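Local atomic coordinates of uncharacterized protein Q64V53_BACFR (Bacteroides fragilis, PDB entry 2RA8), a protein that is of unknown function but joins an N-terminal WGR domain, a module that binds nucleic acid in some relatives, to a series of leucine-rich repeats. Residues I18-T23 / G47-A52; T23-N28 / K41-A46; L254-I259 / T283-A288; L309-M314 / P332-V337. All blocks are in the same frame, centred on the assembly; numbering follows the deposited sequence.

Contact 1: residues I18-T23 / G47-A52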
# COMPACT_ATOMS: atom_id res chain seq x y z
N ILE A 18 -7.18 25.25 -6.07
CA ILE A 18 -6.28 25.65 -7.14
C ILE A 18 -6.63 27.00 -7.67
O ILE A 18 -7.80 27.38 -7.76
CB ILE A 18 -6.26 24.59 -8.28
CG1 ILE A 18 -5.18 24.94 -9.30
CG2 ILE A 18 -7.64 24.51 -8.94
CD1 ILE A 18 -4.90 23.82 -10.31
N ASP A 19 -5.60 27.77 -8.02
CA ASP A 19 -5.79 29.12 -8.54
C ASP A 19 -4.69 29.41 -9.52
O ASP A 19 -3.54 29.03 -9.28
CB ASP A 19 -5.73 30.13 -7.38
CG ASP A 19 -6.21 31.52 -7.78
OD1 ASP A 19 -7.03 31.63 -8.72
OD2 ASP A 19 -5.78 32.49 -7.13
N VAL A 20 -5.03 30.05 -10.63
CA VAL A 20 -4.02 30.40 -11.62
C VAL A 20 -3.85 31.89 -11.65
O VAL A 20 -4.81 32.62 -11.89
CB VAL A 20 -4.37 29.92 -13.05
CG1 VAL A 20 -3.29 30.40 -14.03
CG2 VAL A 20 -4.47 28.41 -13.10
N ARG A 21 -2.63 32.35 -11.39
CA ARG A 21 -2.34 33.77 -11.42
C ARG A 21 -1.15 33.99 -12.31
O ARG A 21 -0.01 33.67 -11.95
CB ARG A 21 -2.06 34.31 -10.01
CG ARG A 21 -3.33 34.46 -9.18
CD ARG A 21 -3.04 35.06 -7.82
NE ARG A 21 -4.26 35.22 -7.03
CZ ARG A 21 -4.31 35.77 -5.83
NH1 ARG A 21 -3.21 36.22 -5.25
NH2 ARG A 21 -5.48 35.86 -5.19
N GLY A 22 -1.41 34.51 -13.51
CA GLY A 22 -0.35 34.75 -14.46
C GLY A 22 0.09 33.43 -15.05
O GLY A 22 -0.70 32.72 -15.66
N THR A 23 1.37 33.10 -14.85
CA THR A 23 1.93 31.86 -15.35
C THR A 23 2.11 30.88 -14.21
O THR A 23 2.64 29.78 -14.39
CB THR A 23 3.31 32.11 -16.01
OG1 THR A 23 4.12 32.89 -15.12
CG2 THR A 23 3.16 32.85 -17.33
N GLY A 47 -1.16 30.22 -20.99
CA GLY A 47 -1.85 29.13 -21.66
C GLY A 47 -1.48 27.78 -21.09
O GLY A 47 -2.34 26.94 -20.83
N GLU A 48 -0.18 27.57 -20.89
CA GLU A 48 0.30 26.32 -20.34
C GLU A 48 -0.15 26.17 -18.90
O GLU A 48 -0.44 25.06 -18.45
CB GLU A 48 1.83 26.27 -20.41
CG GLU A 48 2.38 26.22 -21.83
CD GLU A 48 1.88 25.01 -22.61
OE1 GLU A 48 1.74 23.93 -22.00
OE2 GLU A 48 1.63 25.15 -23.83
N ALA A 49 -0.21 27.28 -18.18
CA ALA A 49 -0.62 27.26 -16.79
C ALA A 49 -2.07 26.81 -16.68
O ALA A 49 -2.41 25.91 -15.90
CB ALA A 49 -0.44 28.65 -16.18
N GLU A 50 -2.94 27.42 -17.49
CA GLU A 50 -4.36 27.06 -17.48
C GLU A 50 -4.58 25.63 -17.91
O GLU A 50 -5.43 24.93 -17.37
CB GLU A 50 -5.13 28.00 -18.41
CG GLU A 50 -5.13 29.44 -17.94
CD GLU A 50 -6.08 29.68 -16.78
OE1 GLU A 50 -6.43 28.70 -16.08
OE2 GLU A 50 -6.47 30.85 -16.57
N LYS A 51 -3.79 25.18 -18.88
CA LYS A 51 -3.91 23.82 -19.38
C LYS A 51 -3.49 22.85 -18.29
O LYS A 51 -4.09 21.78 -18.14
CB LYS A 51 -3.04 23.63 -20.61
N ALA A 52 -2.47 23.23 -17.54
CA ALA A 52 -1.99 22.38 -16.45
C ALA A 52 -3.01 22.31 -15.36
O ALA A 52 -3.27 21.23 -14.80
CB ALA A 52 -0.67 22.93 -15.90
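The carbonyl oxygen of T23, which F43 also engages through its backbone, meets the methyl of A49, with T23 O 3.7 Å from A49 CB. The carbonyl oxygen of G22 lies only slightly farther from that methyl, so A49 is set against the peptide backbone of the turn as much as against side chains. G22 and T23 have the torsions of a type II' turn, with the positive phi (74°) at the glycine. On the strand, V20 sets both methyls against the helix, CG1 on A49 and CG2 on E50. Its CG1, anti to the backbone N (chi1 177°), touches A49 CB at 4.0 Å. Helix 46-62 here packs across one face of the antiparallel sheet of the WGR domain, and I18 and V20 continue that apolar seam onto A53, with I18 reaching L56 and I57 as well. At the solvent side of the seam, E50 bends at chi2 (-76°), which brings CD back over V20, and the two side chains cross obliquely. E50 OE1 ends 3.6 Å from V20 CG2, a van der Waals contact of an exposed carboxylate. R21 leaves the strand on the side away from the helix, and R21 NE forms a salt bridge with D19 OD2 at 3.1 Å.

Contact 2: residues T23-N28 / K41-A46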
# COMPACT_ATOMS: atom_id res chain seq x y z
N THR A 23 1.37 33.10 -14.85
CA THR A 23 1.93 31.86 -15.35
C THR A 23 2.11 30.88 -14.21
O THR A 23 2.64 29.78 -14.39
CB THR A 23 3.31 32.11 -16.01
OG1 THR A 23 4.12 32.89 -15.12
CG2 THR A 23 3.16 32.85 -17.33
N ASP A 24 1.68 31.28 -13.02
CA ASP A 24 1.79 30.43 -11.84
C ASP A 24 0.50 29.73 -11.47
O ASP A 24 -0.58 30.33 -11.50
CB ASP A 24 2.25 31.25 -10.63
CG ASP A 24 3.69 31.74 -10.76
OD1 ASP A 24 4.55 30.95 -11.20
OD2 ASP A 24 3.96 32.90 -10.41
N VAL A 25 0.62 28.45 -11.14
CA VAL A 25 -0.52 27.65 -10.70
C VAL A 25 -0.28 27.48 -9.21
O VAL A 25 0.77 26.97 -8.80
CB VAL A 25 -0.57 26.26 -11.38
CG1 VAL A 25 -1.68 25.42 -10.77
CG2 VAL A 25 -0.80 26.41 -12.88
N ILE A 26 -1.24 27.92 -8.40
CA ILE A 26 -1.13 27.84 -6.95
C ILE A 26 -2.08 26.83 -6.34
O ILE A 26 -3.30 26.99 -6.41
CB ILE A 26 -1.37 29.22 -6.32
CG1 ILE A 26 -0.46 30.25 -6.99
CG2 ILE A 26 -1.10 29.16 -4.82
CD1 ILE A 26 -0.77 31.68 -6.62
N VAL A 27 -1.51 25.80 -5.72
CA VAL A 27 -2.27 24.74 -5.07
C VAL A 27 -2.12 24.85 -3.57
O VAL A 27 -1.03 25.13 -3.05
CB VAL A 27 -1.77 23.34 -5.53
CG1 VAL A 27 -2.25 22.27 -4.58
CG2 VAL A 27 -2.26 23.04 -6.94
N ASN A 28 -3.23 24.62 -2.87
CA ASN A 28 -3.28 24.66 -1.42
C ASN A 28 -4.03 23.42 -1.00
O ASN A 28 -5.18 23.21 -1.42
CB ASN A 28 -4.03 25.92 -0.96
CG ASN A 28 -4.11 26.05 0.55
OD1 ASN A 28 -5.04 26.67 1.08
ND2 ASN A 28 -3.14 25.48 1.25
N LYS A 41 3.73 26.47 -8.93
CA LYS A 41 4.44 25.95 -10.10
C LYS A 41 4.34 26.93 -11.22
O LYS A 41 3.24 27.29 -11.65
CB LYS A 41 3.83 24.60 -10.50
CG LYS A 41 4.63 23.83 -11.53
CD LYS A 41 4.35 22.32 -11.45
CE LYS A 41 2.87 21.96 -11.69
NZ LYS A 41 1.98 22.16 -10.50
N ASN A 42 5.49 27.38 -11.70
CA ASN A 42 5.54 28.35 -12.79
C ASN A 42 5.55 27.69 -14.13
O ASN A 42 6.12 26.61 -14.30
CB ASN A 42 6.78 29.24 -12.65
CG ASN A 42 6.76 30.41 -13.62
OD1 ASN A 42 5.77 31.14 -13.70
ND2 ASN A 42 7.85 30.60 -14.35
N PHE A 43 4.91 28.34 -15.10
CA PHE A 43 4.82 27.81 -16.45
C PHE A 43 5.29 28.83 -17.46
O PHE A 43 5.35 30.03 -17.19
CB PHE A 43 3.37 27.41 -16.75
CG PHE A 43 2.93 26.19 -16.01
CD1 PHE A 43 3.00 24.94 -16.61
CD2 PHE A 43 2.52 26.28 -14.69
CE1 PHE A 43 2.67 23.79 -15.90
CE2 PHE A 43 2.20 25.14 -13.97
CZ PHE A 43 2.27 23.89 -14.59
N SER A 44 5.64 28.33 -18.64
CA SER A 44 6.14 29.14 -19.74
C SER A 44 5.18 30.21 -20.21
O SER A 44 5.60 31.20 -20.80
CB SER A 44 6.51 28.25 -20.93
OG SER A 44 5.39 27.50 -21.37
N SER A 45 3.89 30.01 -19.96
CA SER A 45 2.88 30.99 -20.40
C SER A 45 1.57 30.80 -19.67
O SER A 45 1.36 29.78 -19.02
CB SER A 45 2.63 30.83 -21.89
OG SER A 45 2.04 29.56 -22.15
N ALA A 46 0.68 31.77 -19.80
CA ALA A 46 -0.62 31.68 -19.14
C ALA A 46 -1.41 30.51 -19.71
O ALA A 46 -2.20 29.88 -19.01
CB ALA A 46 -1.40 32.98 -19.34
O HOH W 1 1.23 23.62 -8.28
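T23, in the turn just before strand 24-31, has the most surface buried here; it faces the end of strand 37-42 and the loop into helix 46-62, beside the beta hairpin of the two strands. Its hydroxyl occupies the crowded position between the backbone N and the carbonyl carbon (chi1 49°). As modelled, T23 OG1 donates from there to N42 OD1 at 2.8 Å, in the plane of the amide. D24 OD1 lies as near to N42 OD1, but both are acceptors as built, which leaves the orientation of that amide, and with it the direction of the T23 bond, doubtful. T23 CG2 turns to the backbone before the helix, 3.5 Å from S45 C; S45 is the N-cap, its OG bonded to E48 N. The backbone bond F43 N to T23 O is bent, with 135° at the hydrogen, and T23 O also lies in the plane of the F43 ring at its edge.

V25 and K41 form an antiparallel hydrogen-bonded pair: V25 N to K41 O is 2.9 Å and K41 N to V25 O 3.0 Å. On the face toward the helix, V25 CG2 meets F43 CE2 at 3.4 Å, and both residues rest on A49. K41 also packs on W158 of the second subunit. K41 NZ donates to a water at 2.8 Å, which in turn makes a weak bond to V25 O.

Contact 3: residues L254-I259 / T283-A288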
# COMPACT_ATOMS: atom_id res chain seq x y z
N LEU A 254 -31.02 -1.34 -5.09
CA LEU A 254 -29.59 -1.66 -5.25
C LEU A 254 -29.03 -1.14 -6.57
O LEU A 254 -29.68 -1.25 -7.62
CB LEU A 254 -29.38 -3.17 -5.15
CG LEU A 254 -27.95 -3.61 -4.81
CD1 LEU A 254 -27.66 -3.31 -3.34
CD2 LEU A 254 -27.80 -5.09 -5.08
N LYS A 255 -27.83 -0.55 -6.52
CA LYS A 255 -27.16 -0.02 -7.71
C LYS A 255 -25.82 -0.69 -7.92
O LYS A 255 -25.36 -0.86 -9.05
CB LYS A 255 -26.89 1.48 -7.57
CG LYS A 255 -28.11 2.37 -7.58
CD LYS A 255 -27.71 3.84 -7.50
CE LYS A 255 -28.93 4.76 -7.46
NZ LYS A 255 -29.79 4.52 -6.27
N TRP A 256 -25.17 -1.04 -6.82
CA TRP A 256 -23.86 -1.69 -6.86
C TRP A 256 -23.96 -3.00 -6.12
O TRP A 256 -24.31 -3.04 -4.95
CB TRP A 256 -22.80 -0.77 -6.19
CG TRP A 256 -21.37 -1.28 -6.20
CD1 TRP A 256 -20.94 -2.52 -5.82
CD2 TRP A 256 -20.20 -0.53 -6.55
NE1 TRP A 256 -19.56 -2.59 -5.92
CE2 TRP A 256 -19.09 -1.39 -6.36
CE3 TRP A 256 -19.99 0.77 -7.01
CZ2 TRP A 256 -17.78 -0.96 -6.61
CZ3 TRP A 256 -18.69 1.19 -7.27
CH2 TRP A 256 -17.60 0.32 -7.07
N LEU A 257 -23.67 -4.09 -6.83
CA LEU A 257 -23.68 -5.41 -6.22
C LEU A 257 -22.36 -6.08 -6.49
O LEU A 257 -21.85 -6.05 -7.62
CB LEU A 257 -24.79 -6.28 -6.81
CG LEU A 257 -24.80 -7.77 -6.40
CD1 LEU A 257 -24.88 -7.95 -4.87
CD2 LEU A 257 -25.99 -8.44 -7.07
N GLY A 258 -21.79 -6.67 -5.45
CA GLY A 258 -20.52 -7.34 -5.59
C GLY A 258 -20.34 -8.58 -4.73
O GLY A 258 -20.56 -8.56 -3.51
N ILE A 259 -19.97 -9.68 -5.38
CA ILE A 259 -19.67 -10.93 -4.70
C ILE A 259 -18.28 -11.07 -5.24
O ILE A 259 -18.08 -11.42 -6.41
CB ILE A 259 -20.58 -12.09 -5.16
CG1 ILE A 259 -22.06 -11.75 -4.87
CG2 ILE A 259 -20.19 -13.37 -4.45
CD1 ILE A 259 -22.34 -11.41 -3.43
N THR A 283 -23.50 -0.88 -11.34
CA THR A 283 -22.19 -1.50 -11.20
C THR A 283 -22.20 -2.98 -10.90
O THR A 283 -22.89 -3.44 -9.99
CB THR A 283 -21.36 -0.79 -10.09
OG1 THR A 283 -21.30 0.62 -10.37
CG2 THR A 283 -19.93 -1.36 -10.02
N MSE A 284 -21.45 -3.74 -11.69
CA MSE A 284 -21.31 -5.18 -11.50
C MSE A 284 -19.90 -5.31 -10.96
O MSE A 284 -18.94 -4.96 -11.63
CB MSE A 284 -21.43 -5.91 -12.83
CG MSE A 284 -21.26 -7.41 -12.73
SE MSE A 284 -21.26 -8.26 -14.48
CE MSE A 284 -19.67 -9.34 -14.29
N ASP A 285 -19.78 -5.80 -9.74
CA ASP A 285 -18.50 -5.93 -9.07
C ASP A 285 -18.10 -7.38 -8.98
O ASP A 285 -18.70 -8.14 -8.24
CB ASP A 285 -18.63 -5.34 -7.66
CG ASP A 285 -17.30 -5.01 -7.01
OD1 ASP A 285 -16.25 -5.59 -7.39
OD2 ASP A 285 -17.32 -4.18 -6.08
N ILE A 286 -17.08 -7.76 -9.74
CA ILE A 286 -16.59 -9.12 -9.76
C ILE A 286 -15.09 -9.07 -9.67
O ILE A 286 -14.39 -9.69 -10.46
CB ILE A 286 -17.01 -9.85 -11.05
CG1 ILE A 286 -16.64 -9.01 -12.27
CG2 ILE A 286 -18.51 -10.12 -11.02
CD1 ILE A 286 -16.53 -9.81 -13.56
N SER A 287 -14.61 -8.32 -8.69
CA SER A 287 -13.18 -8.15 -8.47
C SER A 287 -12.58 -9.07 -7.45
O SER A 287 -13.26 -9.92 -6.87
CB SER A 287 -12.91 -6.71 -8.04
OG SER A 287 -13.65 -6.41 -6.87
N ALA A 288 -11.27 -8.90 -7.25
CA ALA A 288 -10.49 -9.65 -6.27
C ALA A 288 -10.50 -11.15 -6.33
O ALA A 288 -9.99 -11.79 -5.40
CB ALA A 288 -10.88 -9.19 -4.87
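Strands 256-259 and 283-285 run parallel, 11° apart in direction, pairing W256 with T283, L257 with M284 and G258 with D285. T283 N to K255 O and D285 N to L257 O, each 3.0 Å, are the firmer backbone bonds; L257 N to T283 O and I259 N to D285 O are weak. Above the pairs on the W256 side, T283 CG2, anti to the backbone N, is the branch laid over the centre of the six-membered ring of the indole, 3.6 Å from its centroid, in a CH-pi contact. The ring belongs to the first strand of a beta-alpha-beta unit, closed through helix 265-274, in the parallel sheet of the leucine-rich-repeat region; K223 adds a cation-pi contact to the same indole. On the opposite face of the sheet, L257 and M284, a selenomethionine, both pack on F272 of that helix. Where the glycine G258 faces D285, the CA atoms close to 4.3 Å. The D285 carboxylate stands 68° from the indole plane, and its OD2 accepts W256 NE1 at 2.8 Å through the anti lone pair. Its other oxygen, D285 OD1, uses the syn lone pair for S287 OG at 2.8 Å and is bonded by N313 ND2 as well.

Contact 4: residues L309-M314 / P332-V337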
# COMPACT_ATOMS: atom_id res chain seq x y z
N LEU A 309 -24.92 -1.04 -17.93
CA LEU A 309 -24.11 -0.81 -16.74
C LEU A 309 -23.21 0.37 -16.94
O LEU A 309 -22.85 0.71 -18.07
CB LEU A 309 -23.26 -2.04 -16.40
CG LEU A 309 -24.00 -3.32 -15.98
CD1 LEU A 309 -23.00 -4.45 -15.76
CD2 LEU A 309 -24.78 -3.05 -14.69
N LYS A 310 -22.84 1.03 -15.85
CA LYS A 310 -21.95 2.18 -15.91
C LYS A 310 -20.53 1.76 -15.58
O LYS A 310 -19.58 2.45 -15.93
CB LYS A 310 -22.40 3.26 -14.92
CG LYS A 310 -23.64 4.01 -15.38
CD LYS A 310 -24.49 4.56 -14.22
CE LYS A 310 -23.75 5.59 -13.36
NZ LYS A 310 -22.81 4.96 -12.40
N PHE A 311 -20.39 0.62 -14.92
CA PHE A 311 -19.06 0.16 -14.52
C PHE A 311 -19.03 -1.31 -14.17
O PHE A 311 -19.93 -1.83 -13.50
CB PHE A 311 -18.59 1.00 -13.31
CG PHE A 311 -17.24 0.62 -12.75
CD1 PHE A 311 -16.14 0.43 -13.58
CD2 PHE A 311 -17.05 0.54 -11.37
CE1 PHE A 311 -14.88 0.15 -13.05
CE2 PHE A 311 -15.79 0.27 -10.84
CZ PHE A 311 -14.71 0.08 -11.68
N ILE A 312 -18.00 -1.98 -14.66
CA ILE A 312 -17.81 -3.39 -14.36
C ILE A 312 -16.43 -3.46 -13.77
O ILE A 312 -15.44 -3.25 -14.47
CB ILE A 312 -17.89 -4.27 -15.61
CG1 ILE A 312 -19.27 -4.13 -16.28
CG2 ILE A 312 -17.64 -5.73 -15.23
CD1 ILE A 312 -19.46 -5.02 -17.51
N ASN A 313 -16.37 -3.73 -12.47
CA ASN A 313 -15.10 -3.81 -11.76
C ASN A 313 -14.53 -5.20 -11.77
O ASN A 313 -15.11 -6.13 -11.21
CB ASN A 313 -15.27 -3.34 -10.30
CG ASN A 313 -13.96 -3.26 -9.55
OD1 ASN A 313 -12.91 -3.01 -10.14
ND2 ASN A 313 -14.01 -3.46 -8.24
N MSE A 314 -13.38 -5.35 -12.42
CA MSE A 314 -12.69 -6.64 -12.51
C MSE A 314 -11.27 -6.48 -12.03
O MSE A 314 -10.37 -7.21 -12.43
CB MSE A 314 -12.70 -7.14 -13.95
CG MSE A 314 -14.11 -7.39 -14.50
SE MSE A 314 -14.17 -8.04 -16.34
CE MSE A 314 -14.36 -6.35 -17.26
N PRO A 332 -18.84 -1.13 -24.10
CA PRO A 332 -19.01 0.32 -24.17
C PRO A 332 -18.84 1.13 -22.91
O PRO A 332 -18.61 2.34 -22.98
CB PRO A 332 -20.42 0.47 -24.74
CG PRO A 332 -21.14 -0.69 -24.11
CD PRO A 332 -20.14 -1.82 -24.28
N MSE A 333 -18.94 0.50 -21.74
CA MSE A 333 -18.81 1.27 -20.50
C MSE A 333 -17.46 1.13 -19.85
O MSE A 333 -16.61 0.35 -20.29
CB MSE A 333 -19.90 0.86 -19.50
CG MSE A 333 -19.59 -0.39 -18.68
SE MSE A 333 -19.31 -1.99 -19.72
CE MSE A 333 -21.13 -2.32 -20.25
N LYS A 334 -17.26 1.90 -18.79
CA LYS A 334 -16.02 1.88 -18.06
C LYS A 334 -15.83 0.54 -17.40
O LYS A 334 -16.77 -0.04 -16.86
CB LYS A 334 -16.04 2.97 -16.99
CG LYS A 334 -14.79 3.06 -16.13
CD LYS A 334 -14.89 4.21 -15.13
CE LYS A 334 -13.61 4.38 -14.32
NZ LYS A 334 -13.29 3.16 -13.54
N ILE A 335 -14.60 0.01 -17.47
CA ILE A 335 -14.29 -1.26 -16.83
C ILE A 335 -12.91 -1.18 -16.26
O ILE A 335 -12.06 -0.43 -16.76
CB ILE A 335 -14.35 -2.46 -17.81
CG1 ILE A 335 -13.31 -2.30 -18.92
CG2 ILE A 335 -15.76 -2.59 -18.40
CD1 ILE A 335 -13.13 -3.54 -19.78
N ASP A 336 -12.67 -1.93 -15.20
CA ASP A 336 -11.36 -1.95 -14.59
C ASP A 336 -10.84 -3.37 -14.64
O ASP A 336 -11.30 -4.24 -13.90
CB ASP A 336 -11.42 -1.49 -13.13
CG ASP A 336 -10.04 -1.25 -12.54
OD1 ASP A 336 -9.10 -1.98 -12.93
OD2 ASP A 336 -9.91 -0.34 -11.69
N VAL A 337 -9.89 -3.61 -15.52
CA VAL A 337 -9.32 -4.95 -15.66
C VAL A 337 -7.89 -4.96 -15.16
O VAL A 337 -7.14 -5.89 -15.45
CB VAL A 337 -9.37 -5.42 -17.13
CG1 VAL A 337 -10.78 -5.84 -17.48
CG2 VAL A 337 -8.92 -4.30 -18.06
O HOH W 2 -11.75 -0.72 -9.34
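The F311 ring meets K334 and D336 across the sheet, touching the first at its ammonium end and the second at its CB. With F311 CG anti to the backbone N (chi1 179°), the ring lies beside D336, the two side chains pointing the same way. F311 CE1 comes within 3.4 Å of K334 NZ and 3.8 Å of D336 CB, with the carbonyl of K334 at the ring edge. On the face of I312 and I335, and at the strand ends, the contacts are apolar. I312 CD1 lies 3.8 Å from the selenium of M333, a selenomethionine bent at chi2 and chi3, and I312 CB faces I335 CG2. M314, also a selenomethionine, lays its CE against V337 CG1 at 3.6 Å and against the CB of I335.

The backbones hold these groups in step: I312 N to K334 O and D336 N to I312 O are both 3.2 Å, and M314 N to D336 O is shorter at 2.8 Å. One water donates to both N313 OD1 and D336 OD2, joining the two side chains.

Farther out, K315 N also bonds N313 OD1, and S338 OG holds D336 OD1. I335 and V337 pack on helix 321-330, while V337 also touches E342 of the second subunit. Strand 311-313, that helix and strand 334-336 form a beta-alpha-beta unit, the last of the parallel sheet, consistent with the leucine-rich-repeat fold.

Overall arrangement
Contacts 1 and 2 belong to the WGR domain and contacts 3 and 4 to the leucine-rich-repeat region; the centres of contacts 1 and 3 lie about 39 Å apart. The first two are surface contacts that share T23 and adjoin directly: D19 O probably accepts I26 N. Contact 1 packs a helix on a sheet and its turn, against side chains and backbone carbonyls, without a cross-segment hydrogen bond, whereas contact 2 pairs antiparallel strands. Contacts 3 and 4 join parallel strands and meet where N313 probably bonds M284 and I286 through backbone atoms. Buried contact 3 bonds W256 directly to D285; contact 4, partly buried at the end of the sheet within this chain, links N313 and D336 through water.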